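Local coordinates for protein SsfS6 (Streptomyces sp. SF2575, PDB 4FZR) that belongs to the GT-B structural clan, resembling the erythromycin biosynthesis CIII family, and is built from two Rossmann-like domains that face each other, at residues Q227-T233 and G264-A270; E76-R82 and R106-R110; C190-M194 and R377-M382. One frame throughout, in Å; residues are numbered along the deposited sequence.

The three contacts form a worked example of how chemistry follows place in a two-domain GT-B fold. Interaction 1 is the buried one, two parallel strands inside the sheet of the C-terminal domain, held by main-chain hydrogen bonds, apolar side chains and one salt bridge. Interaction 2, about 39 Å away between centres and on the other side of the chain's centre, is partly buried on the N-terminal domain, where an arginine hydrogen-bonds to a main-chain carbonyl. Interaction 3, also partly buried, joins a loop of the N-terminal domain to a helix of the C-terminal domain through a glutamate and apolar side chains. No secondary-structure element is shared among them, and 227-233 and 264-270 both fall between 190-194 and 377-382 in sequence.

Interaction 1 (Q227-T233 and G264-A270); sequences QPRLCLT and GFEVVVA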
ATOM      1  N   GLN A 227      26.482  18.138  -9.350  1.00 89.58           N
ATOM      2  CA  GLN A 227      26.371  18.448 -10.772  1.00 82.38           C
ATOM      3  C   GLN A 227      25.018  17.999 -11.322  1.00 74.75           C
ATOM      4  O   GLN A 227      24.324  17.199 -10.691  1.00 79.72           O
ATOM      5  CB  GLN A 227      27.504  17.778 -11.551  1.00 80.08           C
ATOM      6  CG  GLN A 227      27.607  16.279 -11.340  1.00 76.27           C
ATOM      7  CD  GLN A 227      28.608  15.635 -12.278  1.00 78.14           C
ATOM      8  OE1 GLN A 227      28.909  16.169 -13.347  1.00 58.93           O
ATOM      9  NE2 GLN A 227      29.134  14.483 -11.881  1.00 72.29           N
ATOM     10  N   PRO A 228      24.637  18.521 -12.501  1.00 73.79           N
ATOM     11  CA  PRO A 228      23.382  18.136 -13.160  1.00 70.55           C
ATOM     12  C   PRO A 228      23.215  16.622 -13.244  1.00 64.06           C
ATOM     13  O   PRO A 228      24.120  15.935 -13.720  1.00 58.41           O
ATOM     14  CB  PRO A 228      23.533  18.729 -14.562  1.00 52.56           C
ATOM     15  CG  PRO A 228      24.416  19.905 -14.373  1.00 53.06           C
ATOM     16  CD  PRO A 228      25.372  19.538 -13.273  1.00 67.79           C
ATOM     17  N   ARG A 229      22.074  16.114 -12.787  1.00 51.26           N
ATOM     18  CA  ARG A 229      21.836  14.677 -12.771  1.00 50.78           C
ATOM     19  C   ARG A 229      20.733  14.279 -13.743  1.00 46.01           C
ATOM     20  O   ARG A 229      19.711  14.956 -13.853  1.00 45.30           O
ATOM     21  CB  ARG A 229      21.472  14.216 -11.361  1.00 61.89           C
ATOM     22  CG  ARG A 229      21.404  12.703 -11.214  1.00 55.04           C
ATOM     23  CD  ARG A 229      21.479  12.268  -9.767  1.00 63.28           C
ATOM     24  NE  ARG A 229      22.505  12.993  -9.025  1.00 74.94           N
ATOM     25  CZ  ARG A 229      22.689  12.887  -7.712  1.00 74.43           C
ATOM     26  NH1 ARG A 229      21.912  12.088  -6.989  1.00 61.96           N
ATOM     27  NH2 ARG A 229      23.649  13.585  -7.119  1.00 85.07           N
ATOM     28  N   LEU A 230      20.948  13.172 -14.446  1.00 39.00           N
ATOM     29  CA  LEU A 230      19.982  12.692 -15.423  1.00 41.34           C
ATOM     30  C   LEU A 230      19.633  11.233 -15.172  1.00 43.72           C
ATOM     31  O   LEU A 230      20.506  10.413 -14.886  1.00 45.48           O
ATOM     32  CB  LEU A 230      20.530  12.874 -16.843  1.00 37.05           C
ATOM     33  CG  LEU A 230      19.628  12.492 -18.021  1.00 33.64           C
ATOM     34  CD1 LEU A 230      20.014  13.306 -19.256  1.00 43.74           C
ATOM     35  CD2 LEU A 230      19.715  10.997 -18.317  1.00 30.50           C
ATOM     36  N   CYS A 231      18.347  10.916 -15.281  1.00 35.08           N
ATOM     37  CA  CYS A 231      17.871   9.558 -15.060  1.00 41.72           C
ATOM     38  C   CYS A 231      17.337   8.984 -16.371  1.00 37.48           C
ATOM     39  O   CYS A 231      16.657   9.680 -17.126  1.00 35.83           O
ATOM     40  CB  CYS A 231      16.797   9.544 -13.971  1.00 36.52           C
ATOM     41  SG  CYS A 231      15.914   7.980 -13.838  1.00 38.98           S
ATOM     42  N   LEU A 232      17.636   7.715 -16.639  1.00 41.07           N
ATOM     43  CA  LEU A 232      17.405   7.146 -17.969  1.00 47.83           C
ATOM     44  C   LEU A 232      16.201   6.193 -18.080  1.00 46.32           C
ATOM     45  O   LEU A 232      15.490   6.208 -19.082  1.00 54.84           O
ATOM     46  CB  LEU A 232      18.675   6.445 -18.460  1.00 43.25           C
ATOM     47  CG  LEU A 232      18.678   5.997 -19.924  1.00 43.05           C
ATOM     48  CD1 LEU A 232      17.986   7.016 -20.829  1.00 34.85           C
ATOM     49  CD2 LEU A 232      20.106   5.761 -20.378  1.00 41.98           C
ATOM     50  N   THR A 233      15.977   5.365 -17.068  1.00 39.47           N
ATOM     51  CA  THR A 233      14.867   4.401 -17.092  1.00 57.28           C
ATOM     52  C   THR A 233      14.604   3.806 -18.476  1.00 57.75           C
ATOM     53  O   THR A 233      13.690   4.237 -19.185  1.00 47.19           O
ATOM     54  CB  THR A 233      13.553   5.033 -16.608  1.00 53.54           C
ATOM     55  OG1 THR A 233      13.358   6.294 -17.259  1.00 55.96           O
ATOM     56  CG2 THR A 233      13.582   5.233 -15.111  1.00 59.53           C
ATOM     57  N   GLY A 264      27.786  16.725 -19.779  1.00 44.98           N
ATOM     58  CA  GLY A 264      27.933  17.342 -18.473  1.00 43.09           C
ATOM     59  C   GLY A 264      26.958  16.789 -17.453  1.00 54.77           C
ATOM     60  O   GLY A 264      26.644  17.449 -16.463  1.00 63.28           O
ATOM     61  N   PHE A 265      26.484  15.569 -17.689  1.00 54.63           N
ATOM     62  CA  PHE A 265      25.538  14.931 -16.780  1.00 52.65           C
ATOM     63  C   PHE A 265      26.205  13.837 -15.954  1.00 52.12           C
ATOM     64  O   PHE A 265      27.155  13.195 -16.401  1.00 52.06           O
ATOM     65  CB  PHE A 265      24.372  14.314 -17.558  1.00 39.16           C
ATOM     66  CG  PHE A 265      23.419  15.320 -18.144  1.00 36.81           C
ATOM     67  CD1 PHE A 265      22.699  16.177 -17.327  1.00 38.17           C
ATOM     68  CD2 PHE A 265      23.222  15.389 -19.512  1.00 35.90           C
ATOM     69  CE1 PHE A 265      21.817  17.095 -17.869  1.00 35.93           C
ATOM     70  CE2 PHE A 265      22.340  16.301 -20.057  1.00 36.89           C
ATOM     71  CZ  PHE A 265      21.637  17.153 -19.234  1.00 33.52           C
ATOM     72  N   GLU A 266      25.710  13.649 -14.736  1.00 47.48           N
ATOM     73  CA  GLU A 266      25.954  12.421 -13.995  1.00 52.00           C
ATOM     74  C   GLU A 266      24.707  11.556 -14.143  1.00 50.38           C
ATOM     75  O   GLU A 266      23.607  11.978 -13.787  1.00 47.24           O
ATOM     76  CB  GLU A 266      26.236  12.707 -12.521  1.00 51.14           C
ATOM     77  CG  GLU A 266      26.422  11.446 -11.690  1.00 70.34           C
ATOM     78  CD  GLU A 266      26.367  11.706 -10.197  1.00 74.21           C
ATOM     79  OE1 GLU A 266      25.773  12.727  -9.785  1.00 71.15           O
ATOM     80  OE2 GLU A 266      26.920  10.886  -9.433  1.00 63.78           O
ATOM     81  N   VAL A 267      24.876  10.348 -14.672  1.00 48.27           N
ATOM     82  CA  VAL A 267      23.736   9.526 -15.068  1.00 48.23           C
ATOM     83  C   VAL A 267      23.432   8.395 -14.092  1.00 49.70           C
ATOM     84  O   VAL A 267      24.321   7.647 -13.699  1.00 56.40           O
ATOM     85  CB  VAL A 267      23.964   8.914 -16.468  1.00 46.72           C
ATOM     86  CG1 VAL A 267      22.896   7.872 -16.786  1.00 46.11           C
ATOM     87  CG2 VAL A 267      23.980  10.008 -17.522  1.00 47.75           C
ATOM     88  N   VAL A 268      22.165   8.277 -13.709  1.00 47.85           N
ATOM     89  CA  VAL A 268      21.696   7.095 -12.997  1.00 52.92           C
ATOM     90  C   VAL A 268      20.700   6.377 -13.900  1.00 49.13           C
ATOM     91  O   VAL A 268      19.902   7.014 -14.587  1.00 41.36           O
ATOM     92  CB  VAL A 268      21.039   7.444 -11.640  1.00 47.28           C
ATOM     93  CG1 VAL A 268      22.019   8.200 -10.751  1.00 47.11           C
ATOM     94  CG2 VAL A 268      19.771   8.251 -11.844  1.00 44.76           C
ATOM     95  N   VAL A 269      20.761   5.051 -13.917  1.00 53.28           N
ATOM     96  CA  VAL A 269      19.915   4.272 -14.810  1.00 58.12           C
ATOM     97  C   VAL A 269      18.972   3.378 -14.010  1.00 54.03           C
ATOM     98  O   VAL A 269      19.369   2.323 -13.514  1.00 59.27           O
ATOM     99  CB  VAL A 269      20.763   3.417 -15.768  1.00 53.11           C
ATOM    100  CG1 VAL A 269      19.876   2.743 -16.800  1.00 55.63           C
ATOM    101  CG2 VAL A 269      21.833   4.277 -16.448  1.00 44.58           C
ATOM    102  N   ALA A 270      17.721   3.811 -13.888  1.00 47.12           N
ATOM    103  CA  ALA A 270      16.725   3.080 -13.114  1.00 64.33           C
ATOM    104  C   ALA A 270      16.022   2.035 -13.972  1.00 71.19           C
ATOM    105  O   ALA A 270      14.997   2.316 -14.592  1.00 61.74           O
ATOM    106  CB  ALA A 270      15.711   4.042 -12.513  1.00 59.57           C
TER
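Parallel strands exchange hydrogen bonds in a staggered ladder, and strands 229-231 and 266-269 follow the rule closely. Their axes approach to 4.8 Å at 25°, with Arg229 level with Glu266, Leu230 with Val267 and Cys231 with Val268. Pro228, Leu230 and Leu232 on one segment and Glu266 and Val268 on the other take up the hydrogen bonds: Glu266 N donates to Pro228 O (3.0 Å), Leu230 N to Glu266 O (3.0 Å), Val268 N to Leu230 O (2.9 Å) and Leu232 N to Val268 O (3.1 Å). CA-H...O contacts fill in between, among them Cys231 CA to Val268 O at 3.3 Å.

On one face of the sheet, Arg229 NE makes a salt bridge of 3.4 Å to Glu266 OE1, and Cys231 CB rests 3.9 Å from Val268 CG2. Leu230 and Val267 occupy the other face. There Leu230 CD1 sits over the Phe265 ring, 3.9 Å from its centroid, in a CH-pi contact, while Pro228 CB touches Phe265 CD1 at 3.9 Å.

The pair belongs to the Rossmann-like sheet of the C-terminal domain. Strand 303-306 flanks 229-231, strand 286-289 lies beyond 266-269, helix 294-297 packs on Cys231 and Val268, and helix 253-259, the helix of the beta-alpha-beta crossover between the two strands, covers Leu232 and Val269.

Interaction 2 (E76-R82 and R106-R110); sequences EVLSWDR and RLVLR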
ATOM      1  N   GLU A  76      -0.187 -10.619 -27.224  1.00 33.49           N
ATOM      2  CA  GLU A  76      -0.920 -11.875 -27.307  1.00 34.17           C
ATOM      3  C   GLU A  76      -2.344 -11.675 -27.816  1.00 33.14           C
ATOM      4  O   GLU A  76      -2.836 -12.463 -28.624  1.00 33.21           O
ATOM      5  CB  GLU A  76      -0.980 -12.512 -25.921  1.00 39.27           C
ATOM      6  CG  GLU A  76      -0.611 -13.967 -25.886  1.00 44.96           C
ATOM      7  CD  GLU A  76      -0.327 -14.439 -24.475  1.00 48.03           C
ATOM      8  OE1 GLU A  76       0.350 -13.698 -23.730  1.00 41.93           O
ATOM      9  OE2 GLU A  76      -0.785 -15.541 -24.109  1.00 42.05           O
ATOM     10  N   VAL A  77      -3.001 -10.617 -27.341  1.00 25.24           N
ATOM     11  CA  VAL A  77      -4.427 -10.415 -27.596  1.00 31.66           C
ATOM     12  C   VAL A  77      -4.638  -9.360 -28.676  1.00 26.71           C
ATOM     13  O   VAL A  77      -5.697  -9.294 -29.300  1.00 30.14           O
ATOM     14  CB  VAL A  77      -5.213 -10.025 -26.297  1.00 24.87           C
ATOM     15  CG1 VAL A  77      -4.330 -10.140 -25.060  1.00 37.65           C
ATOM     16  CG2 VAL A  77      -5.807  -8.621 -26.398  1.00 22.90           C
ATOM     17  N   LEU A  78      -3.620  -8.539 -28.893  1.00 27.03           N
ATOM     18  CA  LEU A  78      -3.676  -7.492 -29.900  1.00 34.36           C
ATOM     19  C   LEU A  78      -3.449  -8.059 -31.304  1.00 36.39           C
ATOM     20  O   LEU A  78      -3.942  -7.508 -32.290  1.00 31.01           O
ATOM     21  CB  LEU A  78      -2.617  -6.434 -29.592  1.00 30.98           C
ATOM     22  CG  LEU A  78      -2.639  -5.175 -30.459  1.00 30.74           C
ATOM     23  CD1 LEU A  78      -4.024  -4.549 -30.492  1.00 33.08           C
ATOM     24  CD2 LEU A  78      -1.619  -4.172 -29.947  1.00 44.92           C
ATOM     25  N   SER A  79      -2.722  -9.172 -31.381  1.00 31.85           N
ATOM     26  CA  SER A  79      -2.234  -9.708 -32.651  1.00 30.49           C
ATOM     27  C   SER A  79      -3.173 -10.729 -33.304  1.00 35.69           C
ATOM     28  O   SER A  79      -2.941 -11.147 -34.440  1.00 37.08           O
ATOM     29  CB  SER A  79      -0.853 -10.338 -32.449  1.00 27.51           C
ATOM     30  OG  SER A  79       0.097  -9.370 -32.034  1.00 30.95           O
ATOM     31  N   TRP A  80      -4.224 -11.132 -32.596  1.00 32.74           N
ATOM     32  CA  TRP A  80      -5.226 -12.032 -33.169  1.00 29.23           C
ATOM     33  C   TRP A  80      -6.634 -11.515 -32.920  1.00 31.93           C
ATOM     34  O   TRP A  80      -6.980 -11.141 -31.797  1.00 40.78           O
ATOM     35  CB  TRP A  80      -5.087 -13.455 -32.609  1.00 35.83           C
ATOM     36  CG  TRP A  80      -3.870 -14.183 -33.105  1.00 42.45           C
ATOM     37  CD1 TRP A  80      -3.802 -15.056 -34.155  1.00 38.24           C
ATOM     38  CD2 TRP A  80      -2.545 -14.097 -32.570  1.00 33.21           C
ATOM     39  NE1 TRP A  80      -2.514 -15.518 -34.304  1.00 32.89           N
ATOM     40  CE2 TRP A  80      -1.725 -14.944 -33.343  1.00 30.51           C
ATOM     41  CE3 TRP A  80      -1.974 -13.386 -31.513  1.00 30.05           C
ATOM     42  CZ2 TRP A  80      -0.362 -15.095 -33.090  1.00 40.19           C
ATOM     43  CZ3 TRP A  80      -0.624 -13.538 -31.263  1.00 37.11           C
ATOM     44  CH2 TRP A  80       0.167 -14.385 -32.047  1.00 40.71           C
ATOM     45  N   ASP A  81      -7.445 -11.495 -33.974  1.00 33.89           N
ATOM     46  CA  ASP A  81      -8.826 -11.042 -33.858  1.00 32.56           C
ATOM     47  C   ASP A  81      -9.747 -12.166 -33.383  1.00 32.38           C
ATOM     48  O   ASP A  81      -9.303 -13.289 -33.132  1.00 37.34           O
ATOM     49  CB  ASP A  81      -9.321 -10.397 -35.166  1.00 39.70           C
ATOM     50  CG  ASP A  81      -9.383 -11.370 -36.338  1.00 42.42           C
ATOM     51  OD1 ASP A  81      -9.559 -12.588 -36.124  1.00 38.76           O
ATOM     52  OD2 ASP A  81      -9.269 -10.899 -37.492  1.00 51.24           O
ATOM     53  N   ARG A  82     -11.028 -11.851 -33.237  1.00 31.84           N
ATOM     54  CA  ARG A  82     -11.983 -12.785 -32.650  1.00 32.04           C
ATOM     55  C   ARG A  82     -12.192 -14.047 -33.484  1.00 43.09           C
ATOM     56  O   ARG A  82     -12.620 -15.075 -32.963  1.00 51.16           O
ATOM     57  CB  ARG A  82     -13.318 -12.080 -32.412  1.00 28.72           C
ATOM     58  CG  ARG A  82     -13.212 -10.937 -31.413  1.00 33.95           C
ATOM     59  CD  ARG A  82     -14.564 -10.370 -31.024  1.00 39.43           C
ATOM     60  NE  ARG A  82     -15.451 -11.392 -30.475  1.00 43.67           N
ATOM     61  CZ  ARG A  82     -16.499 -11.142 -29.698  1.00 41.59           C
ATOM     62  NH1 ARG A  82     -16.805  -9.895 -29.356  1.00 44.31           N
ATOM     63  NH2 ARG A  82     -17.240 -12.144 -29.254  1.00 36.65           N
ATOM     64  N   ARG A 106     -10.882  -7.247 -26.803  1.00 17.07           N
ATOM     65  CA  ARG A 106     -10.718  -8.693 -26.800  1.00 22.92           C
ATOM     66  C   ARG A 106     -10.069  -9.168 -25.506  1.00 20.81           C
ATOM     67  O   ARG A 106     -10.188 -10.336 -25.143  1.00 19.85           O
ATOM     68  CB  ARG A 106      -9.894  -9.138 -28.008  1.00 23.85           C
ATOM     69  CG  ARG A 106     -10.576  -8.869 -29.337  1.00 24.18           C
ATOM     70  CD  ARG A 106      -9.919  -9.630 -30.471  1.00 24.64           C
ATOM     71  NE  ARG A 106      -8.607  -9.093 -30.827  1.00 30.10           N
ATOM     72  CZ  ARG A 106      -8.413  -8.079 -31.667  1.00 25.35           C
ATOM     73  NH1 ARG A 106      -9.445  -7.467 -32.236  1.00 21.71           N
ATOM     74  NH2 ARG A 106      -7.182  -7.666 -31.932  1.00 33.19           N
ATOM     75  N   LEU A 107      -9.379  -8.262 -24.819  1.00 17.04           N
ATOM     76  CA  LEU A 107      -8.821  -8.563 -23.505  1.00 21.83           C
ATOM     77  C   LEU A 107      -9.953  -8.869 -22.535  1.00 24.85           C
ATOM     78  O   LEU A 107      -9.813  -9.700 -21.640  1.00 23.45           O
ATOM     79  CB  LEU A 107      -7.990  -7.388 -22.987  1.00 25.33           C
ATOM     80  CG  LEU A 107      -7.553  -7.458 -21.519  1.00 30.79           C
ATOM     81  CD1 LEU A 107      -6.755  -8.723 -21.243  1.00 29.97           C
ATOM     82  CD2 LEU A 107      -6.752  -6.217 -21.135  1.00 26.97           C
ATOM     83  N   VAL A 108     -11.079  -8.189 -22.726  1.00 22.11           N
ATOM     84  CA  VAL A 108     -12.255  -8.396 -21.892  1.00 23.15           C
ATOM     85  C   VAL A 108     -12.749  -9.837 -21.974  1.00 26.99           C
ATOM     86  O   VAL A 108     -13.199 -10.405 -20.979  1.00 28.50           O
ATOM     87  CB  VAL A 108     -13.398  -7.472 -22.325  1.00 21.22           C
ATOM     88  CG1 VAL A 108     -14.630  -7.726 -21.475  1.00 24.52           C
ATOM     89  CG2 VAL A 108     -12.964  -6.020 -22.225  1.00 23.08           C
ATOM     90  N   LEU A 109     -12.659 -10.419 -23.167  1.00 30.99           N
ATOM     91  CA  LEU A 109     -13.159 -11.768 -23.419  1.00 29.58           C
ATOM     92  C   LEU A 109     -12.363 -12.818 -22.652  1.00 24.77           C
ATOM     93  O   LEU A 109     -12.879 -13.888 -22.327  1.00 27.51           O
ATOM     94  CB  LEU A 109     -13.099 -12.080 -24.915  1.00 30.94           C
ATOM     95  CG  LEU A 109     -13.852 -11.129 -25.847  1.00 30.58           C
ATOM     96  CD1 LEU A 109     -13.786 -11.620 -27.288  1.00 30.79           C
ATOM     97  CD2 LEU A 109     -15.292 -10.978 -25.398  1.00 25.53           C
ATOM     98  N   ARG A 110     -11.101 -12.516 -22.376  1.00 25.08           N
ATOM     99  CA  ARG A 110     -10.250 -13.419 -21.612  1.00 27.21           C
ATOM    100  C   ARG A 110     -10.541 -13.330 -20.113  1.00 24.33           C
ATOM    101  O   ARG A 110     -10.247 -14.261 -19.363  1.00 27.45           O
ATOM    102  CB  ARG A 110      -8.776 -13.096 -21.868  1.00 27.34           C
ATOM    103  CG  ARG A 110      -8.394 -13.058 -23.341  1.00 34.04           C
ATOM    104  CD  ARG A 110      -8.381 -14.449 -23.966  1.00 30.39           C
ATOM    105  NE  ARG A 110      -7.197 -15.215 -23.580  1.00 39.88           N
ATOM    106  CZ  ARG A 110      -6.005 -15.099 -24.159  1.00 44.67           C
ATOM    107  NH1 ARG A 110      -5.818 -14.241 -25.156  1.00 42.61           N
ATOM    108  NH2 ARG A 110      -4.990 -15.840 -23.738  1.00 46.19           N
TER
HETATM  109  O   HOH W   1      -2.940 -16.060 -25.486  1.00 42.78           O
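Arg106, Val77 and Arg82 carry most of this contact, which illustrates how one long basic side chain can hydrogen-bond to a short helix and pack against the chain that follows it. Arg106 extends from helix 93-122 toward the carbonyl of Val77 in helix 74-78. Its NE donates to Val77 O at 3.3 Å, and NH2 adds a weak bond of 3.4 Å to the same Val77 O. The CA of Asp81 lies over one face of the guanidinium, 3.6 Å from Arg106 NE, and Arg106 NH1 forms a salt bridge with Glu167.

Val77 points its side chain at the long helix, with CG2 4.2 Å from Leu107 CB. Farther along, Arg82 CG packs 3.7 Å from Arg106 CD, and Leu109 CD1 sits over the Arg82 guanidinium, 3.6 Å from Arg82 NE. At the exposed margin a water bridges Glu76 OE2 (2.6 Å) and Arg110 NH2 (2.7 Å).

The contact lays helix 74-78 and the chain after it on long helix 93-122 of the N-terminal domain; on that helix Val108 packs on helix 135-143 and Leu109 touches helix 169-173, whose Glu171 forms a salt bridge with Arg82.

Interaction 3 (C190-M194 and R377-M382); sequences CPPSM and RLAAEM
A glutamate at a helix surface can grip a turn of loop with both carboxylate oxygens, and Glu381 gives a clear case. Segment 377-382 is regular helix; segment 190-194 starts extended at Cys190 and Pro191, then bends at Pro192 (phi/psi -47/-48) so that Pro191 and Ser193 both direct CB toward the helix. The closest CA pair is Pro191 with Met382, at 5.7 Å.

The Glu381 side chain is extended (chi1 and chi2 both t) and reaches into the hollow of the bend. Its OE2 accepts from Ser193 N at 2.8 Å, and its OE1 from Ser193 OG at 2.7 Å, with Ser193 in rotamer p. Arg377 NH1 adds a weak bond of 3.3 Å to Ser193 OG; its NH2 bonds to Asn374.

Beside the carboxylate, the Pro191 ring fills the hollow lined by Leu378 (m, t), Glu381 and Met382 (m, t, p): Pro191 CB lies 4.1 Å from Leu378 CD2 and 3.6 Å from Glu381 OE1, and Pro191 CG 3.6 Å from Met382 CG. Both methionines are selenomethionine; Met194 (all t) sets SE 4.0 Å from Leu378 CD1.

The loop follows strand 185-188 of the N-terminal domain and helix 370-382 belongs to the C-terminal one, so the contact bridges the two GT-B domains. Leu317 of helix 310-318 backs Met194, Leu378 and Met382, while helix 333-341 also meets Met194.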
ATOM      1  N   CYS A 190      -5.063  15.010 -16.129  1.00 21.46           N
ATOM      2  CA  CYS A 190      -4.329  15.982 -16.932  1.00 26.80           C
ATOM      3  C   CYS A 190      -4.438  17.371 -16.306  1.00 24.92           C
ATOM      4  O   CYS A 190      -5.528  17.795 -15.918  1.00 22.67           O
ATOM      5  CB  CYS A 190      -4.866  16.003 -18.366  1.00 33.84           C
ATOM      6  SG  CYS A 190      -3.960  17.099 -19.481  1.00 33.49           S
ATOM      7  N   PRO A 191      -3.306  18.086 -16.190  1.00 24.03           N
ATOM      8  CA  PRO A 191      -3.368  19.474 -15.714  1.00 30.50           C
ATOM      9  C   PRO A 191      -4.213  20.331 -16.664  1.00 31.45           C
ATOM     10  O   PRO A 191      -4.002  20.260 -17.875  1.00 29.32           O
ATOM     11  CB  PRO A 191      -1.900  19.925 -15.726  1.00 27.11           C
ATOM     12  CG  PRO A 191      -1.092  18.651 -15.740  1.00 27.17           C
ATOM     13  CD  PRO A 191      -1.926  17.646 -16.464  1.00 22.27           C
ATOM     14  N   PRO A 192      -5.168  21.111 -16.125  1.00 33.54           N
ATOM     15  CA  PRO A 192      -6.096  21.939 -16.909  1.00 43.26           C
ATOM     16  C   PRO A 192      -5.435  22.769 -18.007  1.00 38.85           C
ATOM     17  O   PRO A 192      -5.891  22.750 -19.148  1.00 35.51           O
ATOM     18  CB  PRO A 192      -6.711  22.857 -15.851  1.00 35.62           C
ATOM     19  CG  PRO A 192      -6.722  22.024 -14.621  1.00 32.98           C
ATOM     20  CD  PRO A 192      -5.479  21.169 -14.684  1.00 32.41           C
ATOM     21  N   SER A 193      -4.359  23.471 -17.671  1.00 35.01           N
ATOM     22  CA  SER A 193      -3.707  24.367 -18.618  1.00 32.83           C
ATOM     23  C   SER A 193      -3.024  23.610 -19.755  1.00 43.34           C
ATOM     24  O   SER A 193      -2.276  24.198 -20.535  1.00 48.04           O
ATOM     25  CB  SER A 193      -2.664  25.221 -17.894  1.00 38.77           C
ATOM     26  OG  SER A 193      -1.464  24.493 -17.690  1.00 40.52           O
HETATM   27  N   MSE A 194      -3.291  22.312 -19.859  1.00 37.26           N
HETATM   28  CA  MSE A 194      -2.509  21.451 -20.727  1.00 31.72           C
HETATM   29  C   MSE A 194      -3.411  20.649 -21.655  1.00 45.15           C
HETATM   30  O   MSE A 194      -2.977  19.666 -22.256  1.00 54.09           O
HETATM   31  CB  MSE A 194      -1.687  20.507 -19.855  1.00 45.63           C
HETATM   32  CG  MSE A 194      -0.413  19.987 -20.480  1.00 44.59           C
HETATM   33 SE   MSE A 194       0.483  18.733 -19.281  1.00 48.57          SE
HETATM   34  CE  MSE A 194       1.652  17.868 -20.579  1.00 36.48           C
ATOM     35  N   ARG A 377       5.919  24.539 -13.100  1.00 32.58           N
ATOM     36  CA  ARG A 377       4.620  25.198 -13.201  1.00 33.34           C
ATOM     37  C   ARG A 377       3.505  24.159 -13.232  1.00 22.92           C
ATOM     38  O   ARG A 377       2.492  24.302 -12.547  1.00 26.56           O
ATOM     39  CB  ARG A 377       4.544  26.080 -14.452  1.00 27.43           C
ATOM     40  CG  ARG A 377       3.145  26.629 -14.724  1.00 31.99           C
ATOM     41  CD  ARG A 377       3.093  27.514 -15.963  1.00 36.04           C
ATOM     42  NE  ARG A 377       3.538  26.813 -17.164  1.00 31.86           N
ATOM     43  CZ  ARG A 377       2.812  25.916 -17.827  1.00 30.84           C
ATOM     44  NH1 ARG A 377       1.596  25.585 -17.415  1.00 34.05           N
ATOM     45  NH2 ARG A 377       3.308  25.336 -18.911  1.00 28.14           N
ATOM     46  N   LEU A 378       3.702  23.116 -14.032  1.00 22.85           N
ATOM     47  CA  LEU A 378       2.714  22.052 -14.184  1.00 23.20           C
ATOM     48  C   LEU A 378       2.585  21.227 -12.908  1.00 23.57           C
ATOM     49  O   LEU A 378       1.476  20.881 -12.493  1.00 16.66           O
ATOM     50  CB  LEU A 378       3.095  21.144 -15.353  1.00 21.10           C
ATOM     51  CG  LEU A 378       2.907  21.763 -16.736  1.00 21.21           C
ATOM     52  CD1 LEU A 378       3.537  20.887 -17.802  1.00 25.04           C
ATOM     53  CD2 LEU A 378       1.429  21.978 -17.025  1.00 22.27           C
ATOM     54  N   ALA A 379       3.718  20.910 -12.290  1.00 18.16           N
ATOM     55  CA  ALA A 379       3.717  20.211 -11.010  1.00 24.47           C
ATOM     56  C   ALA A 379       2.892  21.001 -10.002  1.00 24.15           C
ATOM     57  O   ALA A 379       2.035  20.448  -9.312  1.00 25.35           O
ATOM     58  CB  ALA A 379       5.140  20.022 -10.495  1.00 23.62           C
ATOM     59  N   ALA A 380       3.150  22.302  -9.933  1.00 27.81           N
ATOM     60  CA  ALA A 380       2.458  23.179  -8.999  1.00 24.89           C
ATOM     61  C   ALA A 380       0.960  23.224  -9.301  1.00 26.65           C
ATOM     62  O   ALA A 380       0.138  23.319  -8.389  1.00 26.23           O
ATOM     63  CB  ALA A 380       3.056  24.577  -9.051  1.00 32.76           C
ATOM     64  N   GLU A 381       0.612  23.155 -10.583  1.00 17.37           N
ATOM     65  CA  GLU A 381      -0.788  23.157 -10.996  1.00 22.40           C
ATOM     66  C   GLU A 381      -1.481  21.864 -10.557  1.00 26.37           C
ATOM     67  O   GLU A 381      -2.597  21.887 -10.035  1.00 28.71           O
ATOM     68  CB  GLU A 381      -0.908  23.332 -12.516  1.00 23.71           C
ATOM     69  CG  GLU A 381      -2.351  23.342 -13.020  1.00 26.79           C
ATOM     70  CD  GLU A 381      -2.464  23.482 -14.529  1.00 38.99           C
ATOM     71  OE1 GLU A 381      -1.420  23.495 -15.216  1.00 32.84           O
ATOM     72  OE2 GLU A 381      -3.606  23.580 -15.028  1.00 45.11           O
HETATM   73  N   MSE A 382      -0.812  20.737 -10.773  1.00 25.96           N
HETATM   74  CA  MSE A 382      -1.341  19.441 -10.362  1.00 27.03           C
HETATM   75  C   MSE A 382      -1.541  19.386  -8.854  1.00 26.52           C
HETATM   76  O   MSE A 382      -2.487  18.770  -8.362  1.00 22.98           O
HETATM   77  CB  MSE A 382      -0.388  18.327 -10.786  1.00 21.44           C
HETATM   78  CG  MSE A 382      -0.285  18.162 -12.286  1.00 34.51           C
HETATM   79 SE   MSE A 382       1.038  16.833 -12.810  1.00 48.50          SE
HETATM   80  CE  MSE A 382       0.366  15.335 -11.746  1.00 36.25           C
TER